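Nicotinate phosphoribosyltransferase (Saccharomyces cerevisiae, PDB 1VLP) catalyses the ATP-dependent synthesis of nicotinate ribonucleotide from nicotinate and phosphoribosyl diphosphate, the first step in making NAD from nicotinic acid. Local coordinates at residues I29-A34 / A243-M248; L202-I207 / K232-K237; E255-A260 / H399-S404. One frame throughout, in Å; residues are numbered along the deposited sequence. Where two conformers were deposited one is given.

Contact 1. Residues I29-A34 / A243-M248; sequences ITMHAA and AHEWVM
Met31, modelled as selenomethionine, reaches from helix 26-38 into the angle between Glu245 and Trp246 on helix 244-254, and it gives more surface to the contact than any other residue. The two helix segments run nearly side by side, their directions 23° apart, with the axes 10.9 Å from each other at closest approach. That is wide enough for a long side chain to lie between them. Met31 fills the gap with its chain bent at chi2 and chi3, so the end curls back instead of running straight on. Its SE comes 3.4 Å from Trp246 CB and lies obliquely to the indole, a Met-aromatic contact that uses neither face nor edge cleanly. The CE methyl, beyond it, touches Glu245 CG at 3.4 Å while staying near the backbone N of Trp246. Two conformers were deposited for Met31, so these contacts of SE and CE describe one of them.

Trp246 contributes the next largest area. Its CG stands opposite the backbone N (chi1 -175°), which swings the indole off its own helix and across to Ala34. The CB of Ala34 sits over the six-membered ring, 4.0 Å from its centroid and 26° off the normal, a CH-pi contact. At the far side of the indole, NE1 donates to the backbone O of Ala264. The carboxylate of Glu245 has its polar partners outside these two segments: OE1 bonds to Tyr46 OH and OE2 forms a salt bridge with Lys28.

This is side-by-side helix packing between the N-terminal domain and the barrel domain of a type II phosphoribosyltransferase. It lies close to the probable nicotinate site, since Tyr27 is assigned to that site by similarity, and His244 is by similarity the autophosphorylated histidine.

Contact 2. Residues L202-I207 / K232-K237; sequences LIMQGI and KKYGVK
Tyr234, the last residue of helix 228-234, lays its ring against Met204 in the middle of helix 197-213. Met204 CB sits over one face of the phenol ring, 4.0 Å from the centroid and 27° off the normal, in a CH-pi contact. Its nearest ring atom is Tyr234 CE2, at 3.6 Å. The rest of the chain does not go straight on: bends at chi2 and chi3 fold it round until the CE methyl comes back to Tyr234 CB at 3.9 Å. Met204, a selenomethionine in this crystal, thus covers the ring near its root as well as on its face. The other face of the same ring is overlaid near its rim by CG of Lys233, so the phenol is held between two aliphatic groups.

Gln205 meets the far end of the tyrosine. Its CG lies 3.3 Å from Tyr234 OH, and from there the extended chain carries the amide past the hydroxyl with its plane turned 26° from that of the ring. Both polar ends look to the same acid: Asp201, one turn back on helix 197-213, takes a hydrogen bond from Gln205 NE2 and another bond with Tyr234 OH, and it also pairs with Lys233 NZ. Beyond the tyrosine, Gly235 leaves the helix with a positive phi of 69°, and the chain turns so that Val236 CG2 faces Met204 CE at 4.3 Å, a loose touch.

Helix 197-213 and strand 222-225 follow strand 186-188 in a beta-alpha-beta crossover, and the contact ties this helix to the chain leaving the second strand. Chemically it is divided: carbon atoms of Met204 and Lys233 pack on the ring, while the hydroxyl, amide and ammonium groups converge on one carboxylate, whose negative charge is probably partly offset by the lysine.

Contact 3. Residues E255-A260 / H399-S404; sequences EDYLHA and HAIKIS
Tyr257 reaches from the loop between helices 244-254 and 260-272 to Ile401, in the chain that follows edge strand 398-399. The loop holds an Asx motif, with Asp256 OD1 accepting from the backbone N of His259 at the N-cap of the second helix. At CB of Tyr257, chi1 of -74° puts CG opposite the carbonyl carbon and sends the ring toward Ile401. Further out, CE2 lies 3.9 Å from Ile401 CG1, the isoleucine branch approaching the ring obliquely. Phe285 meets this ring edge-to-face, and Val420 of helix 414-423 also packs against the tyrosine.

At the tip, Tyr257 OH is 3.8 Å from Ile401 CG1 and shares a hydrogen bond of 3.0 Å with water 2. That water accepts in turn from Ile401 N at 2.9 Å, so a single water links hydroxyl to backbone. The carbonyl O of His399 is also near the hydroxyl, but at a poor angle; it is Ser252 OG that bonds to it. A phenylalanine in place of Tyr257 would probably keep the ring packing but leave water 2 without its partner on this loop.

Behind the tyrosine, His259 ND1 donates to Asp256 OD2 at 2.9 Å with a nearly straight N-H...O angle of 169°, reaching the syn side of the carboxylate.

How the contacts relate
Contacts 1 and 3 are buried and adjoin each other, their centres 14 Å apart: helix 244-254 carries one half of contact 1, and the loop after it opens contact 3. They touch where Met248 CG packs on Ile401 O. Contact 2 is only partly buried, about 25 Å from contact 1 and 37 Å from contact 3 between centres, across the middle of the chain from the latter. Contact 1 joins two sequence domains beside the probable nicotinate site; the other two each lie wholly within the second of these. Selenomethionine against an aromatic ring recurs in contacts 1 and 2, whereas contact 3 adds bridging waters to a modest tyrosine-isoleucine packing between irregular segments.

Contact 1. Residues I29-A34 / A243-M248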
ATOM      1  N   ILE A  29      -4.812  -0.642   8.484  1.00  2.51           N
ATOM      2  CA  ILE A  29      -5.235  -0.626   9.855  1.00  3.32           C
ATOM      3  C   ILE A  29      -4.806   0.613  10.598  1.00  2.00           C
ATOM      4  O   ILE A  29      -5.569   1.164  11.372  1.00  2.69           O
ATOM      5  CB  ILE A  29      -4.782  -1.958  10.554  1.00  4.55           C
ATOM      6  CG1 ILE A  29      -5.480  -3.161   9.884  1.00  5.82           C
ATOM      7  CG2 ILE A  29      -5.047  -1.972  12.068  1.00  3.94           C
ATOM      8  CD1 ILE A  29      -7.023  -3.148   9.951  1.00  9.33           C
ATOM      9  N   THR A  30      -3.582   1.067  10.389  1.00  3.90           N
ATOM     10  CA  THR A  30      -3.152   2.327  11.051  1.00  6.59           C
ATOM     11  C   THR A  30      -3.954   3.521  10.501  1.00  2.00           C
ATOM     12  O   THR A  30      -4.426   4.344  11.305  1.00  3.46           O
ATOM     13  CB  THR A  30      -1.641   2.549  10.974  1.00  7.03           C
ATOM     14  OG1 THR A  30      -1.196   2.474   9.621  1.00  7.36           O
ATOM     15  CG2 THR A  30      -0.922   1.497  11.806  1.00  9.93           C
HETATM   16  N   MSE A  31      -4.185   3.602   9.191  0.50  2.00           N
HETATM   17  CA  MSE A  31      -5.096   4.596   8.665  0.50  2.00           C
HETATM   18  C   MSE A  31      -6.489   4.513   9.240  0.50  2.00           C
HETATM   19  O   MSE A  31      -7.074   5.505   9.593  0.50  2.00           O
HETATM   20  CB  MSE A  31      -5.246   4.412   7.142  0.50  5.43           C
HETATM   21  CG  MSE A  31      -4.138   4.945   6.290  0.50 10.88           C
HETATM   22 SE   MSE A  31      -4.200   6.920   6.376  0.50 15.53          SE
HETATM   23  CE  MSE A  31      -5.815   7.241   5.623  0.50  8.51           C
ATOM     24  N   HIS A  32      -6.993   3.289   9.353  1.00  3.28           N
ATOM     25  CA  HIS A  32      -8.321   3.067   9.930  1.00  3.00           C
ATOM     26  C   HIS A  32      -8.391   3.673  11.352  1.00  2.28           C
ATOM     27  O   HIS A  32      -9.327   4.355  11.732  1.00  2.33           O
ATOM     28  CB  HIS A  32      -8.620   1.559   9.960  1.00  2.10           C
ATOM     29  CG  HIS A  32     -10.045   1.244  10.299  1.00  4.34           C
ATOM     30  ND1 HIS A  32     -10.424   0.029  10.857  1.00  2.84           N
ATOM     31  CD2 HIS A  32     -11.188   1.969  10.155  1.00  3.45           C
ATOM     32  CE1 HIS A  32     -11.744   0.026  11.016  1.00  8.65           C
ATOM     33  NE2 HIS A  32     -12.225   1.203  10.636  1.00  4.55           N
ATOM     34  N   ALA A  33      -7.373   3.367  12.156  1.00  2.90           N
ATOM     35  CA  ALA A  33      -7.259   3.939  13.516  1.00  2.52           C
ATOM     36  C   ALA A  33      -7.162   5.446  13.471  1.00  2.69           C
ATOM     37  O   ALA A  33      -7.834   6.128  14.236  1.00  2.00           O
ATOM     38  CB  ALA A  33      -6.089   3.365  14.238  1.00  2.52           C
ATOM     39  N   ALA A  34      -6.379   5.967  12.527  1.00  4.06           N
ATOM     40  CA  ALA A  34      -6.211   7.432  12.437  1.00  5.02           C
ATOM     41  C   ALA A  34      -7.532   8.119  12.030  1.00  3.34           C
ATOM     42  O   ALA A  34      -7.905   9.164  12.566  1.00  2.82           O
ATOM     43  CB  ALA A  34      -5.070   7.781  11.451  1.00  5.22           C
ATOM     44  N   ALA A 243       0.025   6.445   4.446  1.00 16.28           N
ATOM     45  CA  ALA A 243      -0.230   6.350   3.008  1.00 14.37           C
ATOM     46  C   ALA A 243      -0.592   7.743   2.474  1.00  7.31           C
ATOM     47  O   ALA A 243      -0.909   8.624   3.258  1.00  7.02           O
ATOM     48  CB  ALA A 243      -1.392   5.387   2.721  1.00 16.16           C
ATOM     49  N   HIS A 244      -0.555   7.921   1.164  1.00  8.02           N
ATOM     50  CA  HIS A 244      -0.935   9.222   0.551  1.00  5.00           C
ATOM     51  C   HIS A 244      -2.310   9.659   0.945  1.00  4.36           C
ATOM     52  O   HIS A 244      -2.532  10.860   1.099  1.00  2.82           O
ATOM     53  CB  HIS A 244      -0.841   9.220  -0.975  1.00  6.07           C
ATOM     54  CG  HIS A 244       0.536   8.990  -1.510  1.00 11.12           C
ATOM     55  ND1 HIS A 244       1.551   9.913  -1.392  1.00 12.31           N
ATOM     56  CD2 HIS A 244       1.074   7.906  -2.125  1.00  9.25           C
ATOM     57  CE1 HIS A 244       2.650   9.414  -1.944  1.00 12.33           C
ATOM     58  NE2 HIS A 244       2.381   8.200  -2.403  1.00 14.34           N
ATOM     59  N   GLU A 245      -3.222   8.695   1.133  1.00  5.16           N
ATOM     60  CA  GLU A 245      -4.629   9.037   1.345  1.00  7.32           C
ATOM     61  C   GLU A 245      -4.835   9.853   2.624  1.00  4.43           C
ATOM     62  O   GLU A 245      -5.726  10.696   2.696  1.00  6.13           O
ATOM     63  CB  GLU A 245      -5.515   7.791   1.248  1.00  8.89           C
ATOM     64  CG  GLU A 245      -5.454   6.832   2.301  1.00 11.38           C
ATOM     65  CD  GLU A 245      -6.552   5.705   2.151  1.00 12.75           C
ATOM     66  OE1 GLU A 245      -7.751   6.073   2.149  1.00 25.12           O
ATOM     67  OE2 GLU A 245      -6.195   4.532   2.155  1.00 21.31           O
ATOM     68  N   TRP A 246      -3.911   9.721   3.585  1.00  2.64           N
ATOM     69  CA  TRP A 246      -3.933  10.529   4.794  1.00  3.29           C
ATOM     70  C   TRP A 246      -3.806  11.989   4.513  1.00  3.92           C
ATOM     71  O   TRP A 246      -4.731  12.739   4.818  1.00  2.00           O
ATOM     72  CB  TRP A 246      -2.876  10.044   5.802  1.00  7.45           C
ATOM     73  CG  TRP A 246      -2.935  10.765   7.092  1.00  3.01           C
ATOM     74  CD1 TRP A 246      -1.938  11.526   7.634  1.00  8.45           C
ATOM     75  CD2 TRP A 246      -4.014  10.787   8.041  1.00  5.85           C
ATOM     76  NE1 TRP A 246      -2.337  12.024   8.827  1.00  4.63           N
ATOM     77  CE2 TRP A 246      -3.594  11.597   9.117  1.00  6.26           C
ATOM     78  CE3 TRP A 246      -5.301  10.207   8.088  1.00  4.61           C
ATOM     79  CZ2 TRP A 246      -4.412  11.857  10.230  1.00  9.83           C
ATOM     80  CZ3 TRP A 246      -6.103  10.462   9.186  1.00  6.80           C
ATOM     81  CH2 TRP A 246      -5.666  11.267  10.232  1.00  6.11           C
ATOM     82  N   VAL A 247      -2.688  12.461   3.954  1.00  3.00           N
ATOM     83  CA  VAL A 247      -2.610  13.928   3.736  1.00  4.85           C
ATOM     84  C   VAL A 247      -3.597  14.423   2.673  1.00  2.13           C
ATOM     85  O   VAL A 247      -4.038  15.547   2.761  1.00  3.68           O
ATOM     86  CB  VAL A 247      -1.168  14.512   3.492  1.00  8.05           C
ATOM     87  CG1 VAL A 247      -0.621  14.115   2.177  1.00 11.32           C
ATOM     88  CG2 VAL A 247      -1.184  16.087   3.643  1.00  5.80           C
HETATM   89  N   MSE A 248      -3.891  13.595   1.675  1.00  3.26           N
HETATM   90  CA  MSE A 248      -4.933  13.920   0.627  1.00  4.12           C
HETATM   91  C   MSE A 248      -6.248  14.182   1.308  1.00  4.48           C
HETATM   92  O   MSE A 248      -6.879  15.205   1.043  1.00  4.44           O
HETATM   93  CB  MSE A 248      -5.050  12.794  -0.386  1.00  2.77           C
HETATM   94  CG  MSE A 248      -3.836  12.545  -1.256  1.00  4.89           C
HETATM   95 SE   MSE A 248      -4.078  10.961  -2.346  1.00 13.49          SE
HETATM   96  CE  MSE A 248      -5.554  11.558  -3.470  1.00  7.28           C
TER

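Contact 2. Residues L202-I207 / K232-K237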
ATOM      1  N   LEU A 202       3.239 -18.710  -1.367  1.00  2.00           N
ATOM      2  CA  LEU A 202       4.420 -19.405  -1.886  1.00  3.36           C
ATOM      3  C   LEU A 202       5.655 -18.532  -1.845  1.00  3.71           C
ATOM      4  O   LEU A 202       6.720 -19.017  -1.497  1.00  4.53           O
ATOM      5  CB  LEU A 202       4.193 -19.908  -3.308  1.00  4.37           C
ATOM      6  CG  LEU A 202       3.277 -21.106  -3.450  1.00  5.97           C
ATOM      7  CD1 LEU A 202       3.011 -21.275  -4.933  1.00  5.17           C
ATOM      8  CD2 LEU A 202       3.926 -22.310  -2.805  1.00 10.53           C
ATOM      9  N   ILE A 203       5.534 -17.244  -2.175  1.00  3.63           N
ATOM     10  CA  ILE A 203       6.688 -16.338  -2.094  1.00  2.66           C
ATOM     11  C   ILE A 203       7.108 -16.080  -0.632  1.00  3.06           C
ATOM     12  O   ILE A 203       8.289 -15.987  -0.342  1.00  2.58           O
ATOM     13  CB  ILE A 203       6.566 -15.100  -3.022  1.00  3.89           C
ATOM     14  CG1 ILE A 203       5.581 -14.089  -2.502  1.00  4.32           C
ATOM     15  CG2 ILE A 203       6.303 -15.543  -4.454  1.00  4.31           C
ATOM     16  CD1 ILE A 203       6.164 -13.188  -1.440  1.00  6.45           C
HETATM   17  N   MSE A 204       6.155 -16.092   0.290  1.00  3.52           N
HETATM   18  CA  MSE A 204       6.484 -16.015   1.724  1.00  4.30           C
HETATM   19  C   MSE A 204       7.323 -17.223   2.130  1.00  3.45           C
HETATM   20  O   MSE A 204       8.342 -17.098   2.837  1.00  4.46           O
HETATM   21  CB  MSE A 204       5.225 -15.937   2.590  1.00  4.83           C
HETATM   22  CG  MSE A 204       4.500 -14.582   2.625  1.00  5.74           C
HETATM   23 SE   MSE A 204       5.659 -13.084   3.172  1.00 12.77          SE
HETATM   24  CE  MSE A 204       6.133 -13.747   5.007  1.00 17.61           C
ATOM     25  N   GLN A 205       6.884 -18.403   1.704  1.00  4.41           N
ATOM     26  CA  GLN A 205       7.674 -19.655   1.861  1.00  5.38           C
ATOM     27  C   GLN A 205       9.089 -19.534   1.347  1.00  5.59           C
ATOM     28  O   GLN A 205      10.042 -19.940   2.058  1.00  4.48           O
ATOM     29  CB  GLN A 205       6.949 -20.845   1.224  1.00  4.50           C
ATOM     30  CG  GLN A 205       5.702 -21.239   1.956  1.00  7.33           C
ATOM     31  CD  GLN A 205       5.057 -22.472   1.310  1.00  8.24           C
ATOM     32  OE1 GLN A 205       5.755 -23.428   1.015  1.00  9.83           O
ATOM     33  NE2 GLN A 205       3.750 -22.425   1.056  1.00  7.07           N
ATOM     34  N   GLY A 206       9.259 -18.935   0.167  1.00  2.22           N
ATOM     35  CA  GLY A 206      10.610 -18.767  -0.437  1.00  5.72           C
ATOM     36  C   GLY A 206      11.525 -17.854   0.317  1.00  4.75           C
ATOM     37  O   GLY A 206      12.705 -18.164   0.577  1.00  3.30           O
ATOM     38  N   ILE A 207      10.948 -16.756   0.753  1.00  5.11           N
ATOM     39  CA  ILE A 207      11.663 -15.746   1.550  1.00  5.13           C
ATOM     40  C   ILE A 207      12.108 -16.415   2.858  1.00  5.82           C
ATOM     41  O   ILE A 207      13.288 -16.338   3.230  1.00  5.51           O
ATOM     42  CB  ILE A 207      10.803 -14.476   1.791  1.00  4.16           C
ATOM     43  CG1 ILE A 207      10.612 -13.678   0.476  1.00  6.63           C
ATOM     44  CG2 ILE A 207      11.447 -13.571   2.900  1.00  4.43           C
ATOM     45  CD1 ILE A 207       9.514 -12.642   0.505  1.00  5.06           C
ATOM     46  N   LYS A 232       1.756 -12.687  10.829  1.00  3.84           N
ATOM     47  CA  LYS A 232       1.309 -13.576  11.916  1.00  5.13           C
ATOM     48  C   LYS A 232       1.645 -15.034  11.604  1.00  5.45           C
ATOM     49  O   LYS A 232       2.184 -15.740  12.466  1.00  4.12           O
ATOM     50  CB  LYS A 232      -0.183 -13.394  12.167  1.00  6.81           C
ATOM     51  CG  LYS A 232      -0.740 -14.164  13.390  1.00  6.66           C
ATOM     52  CD  LYS A 232      -2.209 -13.744  13.572  1.00  7.83           C
ATOM     53  CE  LYS A 232      -2.801 -14.352  14.814  1.00 15.19           C
ATOM     54  NZ  LYS A 232      -2.836 -15.826  14.690  1.00 17.72           N
ATOM     55  N   LYS A 233       1.314 -15.481  10.399  1.00  6.36           N
ATOM     56  CA  LYS A 233       1.532 -16.842   9.982  1.00  4.62           C
ATOM     57  C   LYS A 233       3.018 -17.278  10.034  1.00  5.36           C
ATOM     58  O   LYS A 233       3.341 -18.360  10.523  1.00  3.99           O
ATOM     59  CB  LYS A 233       1.022 -17.051   8.577  1.00  3.67           C
ATOM     60  CG  LYS A 233       1.113 -18.497   8.079  1.00  4.48           C
ATOM     61  CD  LYS A 233       0.441 -18.712   6.800  1.00  4.01           C
ATOM     62  CE  LYS A 233       0.688 -20.147   6.330  1.00  5.90           C
ATOM     63  NZ  LYS A 233       0.039 -20.477   5.023  1.00  8.90           N
ATOM     64  N   TYR A 234       3.895 -16.432   9.508  1.00  3.67           N
ATOM     65  CA  TYR A 234       5.329 -16.751   9.313  1.00  4.79           C
ATOM     66  C   TYR A 234       6.226 -16.244  10.427  1.00  6.11           C
ATOM     67  O   TYR A 234       7.464 -16.485  10.423  1.00  5.59           O
ATOM     68  CB  TYR A 234       5.768 -16.285   7.913  1.00  4.77           C
ATOM     69  CG  TYR A 234       5.188 -17.202   6.881  1.00  4.57           C
ATOM     70  CD1 TYR A 234       5.768 -18.433   6.616  1.00  4.26           C
ATOM     71  CD2 TYR A 234       4.081 -16.829   6.125  1.00  5.13           C
ATOM     72  CE1 TYR A 234       5.237 -19.312   5.687  1.00  8.43           C
ATOM     73  CE2 TYR A 234       3.509 -17.720   5.183  1.00  5.32           C
ATOM     74  CZ  TYR A 234       4.096 -18.958   4.966  1.00  5.63           C
ATOM     75  OH  TYR A 234       3.560 -19.829   4.035  1.00  5.47           O
ATOM     76  N   GLY A 235       5.608 -15.632  11.441  1.00  5.30           N
ATOM     77  CA  GLY A 235       6.307 -15.209  12.635  1.00  3.76           C
ATOM     78  C   GLY A 235       7.278 -14.071  12.434  1.00  5.01           C
ATOM     79  O   GLY A 235       8.317 -14.021  13.097  1.00  8.58           O
ATOM     80  N   VAL A 236       6.918 -13.144  11.556  1.00  2.00           N
ATOM     81  CA  VAL A 236       7.712 -11.938  11.275  1.00  4.45           C
ATOM     82  C   VAL A 236       6.908 -10.686  11.577  1.00  6.49           C
ATOM     83  O   VAL A 236       5.686 -10.739  11.818  1.00  5.77           O
ATOM     84  CB  VAL A 236       8.284 -11.969   9.815  1.00  3.84           C
ATOM     85  CG1 VAL A 236       9.134 -13.239   9.596  1.00  8.25           C
ATOM     86  CG2 VAL A 236       7.217 -11.905   8.769  1.00  4.34           C
ATOM     87  N   LYS A 237       7.580  -9.531  11.594  1.00  5.29           N
ATOM     88  CA  LYS A 237       6.904  -8.268  11.940  1.00  5.66           C
ATOM     89  C   LYS A 237       5.963  -7.776  10.824  1.00  3.59           C
ATOM     90  O   LYS A 237       6.308  -7.839   9.652  1.00  3.12           O
ATOM     91  CB  LYS A 237       7.950  -7.165  12.130  1.00  8.39           C
ATOM     92  CG  LYS A 237       7.448  -5.924  12.811  1.00 13.23           C
TER

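Contact 3. Residues E255-A260 / H399-S404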
ATOM      1  N   GLU A 255      -9.858  21.976   2.089  1.00 10.85           N
ATOM      2  CA  GLU A 255      -9.063  22.535   1.003  1.00 11.84           C
ATOM      3  C   GLU A 255      -7.973  23.519   1.484  1.00 12.38           C
ATOM      4  O   GLU A 255      -7.560  24.418   0.759  1.00 12.93           O
ATOM      5  CB  GLU A 255      -9.975  23.090  -0.105  1.00 16.66           C
ATOM      6  CG  GLU A 255     -10.787  21.966  -0.778  1.00 16.69           C
ATOM      7  CD  GLU A 255     -11.394  22.394  -2.091  1.00 30.49           C
ATOM      8  OE1 GLU A 255     -12.086  23.439  -2.129  1.00 40.47           O
ATOM      9  OE2 GLU A 255     -11.177  21.689  -3.094  1.00 32.29           O
ATOM     10  N   ASP A 256      -7.490  23.313   2.714  1.00 10.67           N
ATOM     11  CA  ASP A 256      -6.303  23.997   3.171  1.00 10.68           C
ATOM     12  C   ASP A 256      -5.083  23.146   2.772  1.00  9.07           C
ATOM     13  O   ASP A 256      -4.582  22.319   3.572  1.00  8.60           O
ATOM     14  CB  ASP A 256      -6.317  24.203   4.694  1.00 11.10           C
ATOM     15  CG  ASP A 256      -5.230  25.182   5.153  1.00 20.25           C
ATOM     16  OD1 ASP A 256      -4.283  25.480   4.372  1.00 11.34           O
ATOM     17  OD2 ASP A 256      -5.348  25.691   6.284  1.00 24.09           O
ATOM     18  N   TYR A 257      -4.598  23.359   1.543  1.00  5.30           N
ATOM     19  CA  TYR A 257      -3.444  22.622   1.078  1.00  4.93           C
ATOM     20  C   TYR A 257      -2.191  23.243   1.637  1.00  5.79           C
ATOM     21  O   TYR A 257      -1.232  22.529   1.885  1.00  5.45           O
ATOM     22  CB  TYR A 257      -3.377  22.561  -0.448  1.00  5.88           C
ATOM     23  CG  TYR A 257      -4.395  21.602  -1.016  1.00  2.73           C
ATOM     24  CD1 TYR A 257      -5.739  21.980  -1.145  1.00  8.56           C
ATOM     25  CD2 TYR A 257      -4.030  20.306  -1.391  1.00  4.31           C
ATOM     26  CE1 TYR A 257      -6.665  21.089  -1.669  1.00  5.62           C
ATOM     27  CE2 TYR A 257      -4.936  19.424  -1.894  1.00  3.78           C
ATOM     28  CZ  TYR A 257      -6.254  19.820  -2.045  1.00  4.67           C
ATOM     29  OH  TYR A 257      -7.158  18.917  -2.534  1.00  4.55           O
ATOM     30  N   LEU A 258      -2.223  24.559   1.833  1.00  7.48           N
ATOM     31  CA  LEU A 258      -1.047  25.307   2.343  1.00 11.74           C
ATOM     32  C   LEU A 258      -0.557  24.717   3.683  1.00  8.74           C
ATOM     33  O   LEU A 258       0.634  24.681   3.932  1.00  8.20           O
ATOM     34  CB  LEU A 258      -1.379  26.792   2.501  1.00 15.96           C
ATOM     35  CG  LEU A 258      -0.211  27.745   2.797  1.00 19.26           C
ATOM     36  CD1 LEU A 258       0.796  27.738   1.648  1.00 18.09           C
ATOM     37  CD2 LEU A 258      -0.722  29.154   3.048  1.00 15.66           C
ATOM     38  N   HIS A 259      -1.472  24.267   4.534  1.00  7.47           N
ATOM     39  CA  HIS A 259      -1.080  23.724   5.829  1.00  7.19           C
ATOM     40  C   HIS A 259      -1.287  22.231   5.995  1.00  6.45           C
ATOM     41  O   HIS A 259      -1.148  21.723   7.094  1.00  8.17           O
ATOM     42  CB  HIS A 259      -1.810  24.467   6.942  1.00 10.31           C
ATOM     43  CG  HIS A 259      -1.649  25.951   6.866  1.00 13.38           C
ATOM     44  ND1 HIS A 259      -2.698  26.798   6.582  1.00 17.56           N
ATOM     45  CD2 HIS A 259      -0.558  26.737   7.024  1.00 14.87           C
ATOM     46  CE1 HIS A 259      -2.261  28.048   6.591  1.00 24.61           C
ATOM     47  NE2 HIS A 259      -0.967  28.037   6.851  1.00 14.85           N
ATOM     48  N   ALA A 260      -1.610  21.526   4.910  1.00  5.18           N
ATOM     49  CA  ALA A 260      -2.009  20.112   4.983  1.00  4.10           C
ATOM     50  C   ALA A 260      -0.867  19.180   5.440  1.00  4.19           C
ATOM     51  O   ALA A 260      -1.103  18.300   6.257  1.00  2.75           O
ATOM     52  CB  ALA A 260      -2.530  19.653   3.655  1.00  2.71           C
ATOM     53  N   HIS A 399     -12.689  17.549  -4.328  1.00  3.60           N
ATOM     54  CA  HIS A 399     -11.761  16.690  -5.075  1.00  2.00           C
ATOM     55  C   HIS A 399     -10.529  16.326  -4.233  1.00  2.95           C
ATOM     56  O   HIS A 399      -9.964  17.201  -3.569  1.00  4.25           O
ATOM     57  CB  HIS A 399     -11.254  17.430  -6.309  1.00  2.00           C
ATOM     58  CG  HIS A 399     -12.309  17.716  -7.325  1.00  6.30           C
ATOM     59  ND1 HIS A 399     -12.957  16.716  -8.013  1.00  9.29           N
ATOM     60  CD2 HIS A 399     -12.842  18.886  -7.754  1.00  7.65           C
ATOM     61  CE1 HIS A 399     -13.837  17.264  -8.843  1.00 10.84           C
ATOM     62  NE2 HIS A 399     -13.789  18.575  -8.694  1.00 10.28           N
ATOM     63  N   ALA A 400     -10.099  15.071  -4.304  1.00  2.00           N
ATOM     64  CA  ALA A 400      -8.866  14.604  -3.670  1.00  2.95           C
ATOM     65  C   ALA A 400      -7.821  14.498  -4.784  1.00  2.71           C
ATOM     66  O   ALA A 400      -8.122  13.962  -5.854  1.00  4.86           O
ATOM     67  CB  ALA A 400      -9.060  13.269  -3.010  1.00  8.66           C
ATOM     68  N   ILE A 401      -6.609  15.002  -4.541  1.00  3.01           N
ATOM     69  CA  ILE A 401      -5.561  15.014  -5.590  1.00  5.94           C
ATOM     70  C   ILE A 401      -4.204  14.658  -5.041  1.00  7.28           C
ATOM     71  O   ILE A 401      -3.974  14.752  -3.843  1.00  3.25           O
ATOM     72  CB  ILE A 401      -5.423  16.397  -6.275  1.00  5.73           C
ATOM     73  CG1 ILE A 401      -4.981  17.500  -5.266  1.00  6.55           C
ATOM     74  CG2 ILE A 401      -6.720  16.769  -6.956  1.00  3.50           C
ATOM     75  CD1 ILE A 401      -4.195  18.594  -5.833  1.00  6.63           C
ATOM     76  N   LYS A 402      -3.311  14.268  -5.959  1.00  7.41           N
ATOM     77  CA  LYS A 402      -1.933  13.980  -5.650  1.00  7.74           C
ATOM     78  C   LYS A 402      -1.052  14.627  -6.714  1.00  8.90           C
ATOM     79  O   LYS A 402      -1.311  14.495  -7.937  1.00 10.94           O
ATOM     80  CB  LYS A 402      -1.668  12.481  -5.616  1.00  8.72           C
ATOM     81  CG  LYS A 402      -0.238  12.184  -5.257  1.00 11.19           C
ATOM     82  CD  LYS A 402      -0.034  10.759  -4.836  1.00 17.26           C
ATOM     83  CE  LYS A 402      -0.267   9.833  -5.949  1.00 19.11           C
ATOM     84  NZ  LYS A 402       0.524   8.599  -5.691  1.00 20.41           N
ATOM     85  N   ILE A 403      -0.003  15.304  -6.267  1.00  7.33           N
ATOM     86  CA  ILE A 403       0.901  15.971  -7.183  1.00  8.01           C
ATOM     87  C   ILE A 403       2.030  15.002  -7.522  1.00  9.73           C
ATOM     88  O   ILE A 403       2.328  14.788  -8.703  1.00 11.05           O
ATOM     89  CB  ILE A 403       1.422  17.317  -6.624  1.00  9.52           C
ATOM     90  CG1 ILE A 403       0.271  18.329  -6.571  1.00 12.35           C
ATOM     91  CG2 ILE A 403       2.562  17.851  -7.491  1.00 14.69           C
ATOM     92  CD1 ILE A 403       0.558  19.522  -5.775  1.00 19.64           C
ATOM     93  N   SER A 404       2.614  14.381  -6.489  1.00  5.16           N
ATOM     94  CA  SER A 404       3.786  13.486  -6.595  1.00  4.60           C
ATOM     95  C   SER A 404       5.028  14.308  -6.931  1.00  6.44           C
ATOM     96  O   SER A 404       4.955  15.503  -7.089  1.00  5.34           O
ATOM     97  CB  SER A 404       3.629  12.345  -7.618  1.00  9.68           C
ATOM     98  OG  SER A 404       4.116  12.712  -8.887  1.00  9.30           O
TER
HETATM   99  O   HOH W   1     -12.610  20.495  -4.667  1.00 14.65           O
HETATM  100  O   HOH W   2      -6.336  16.138  -1.848  1.00  2.00           O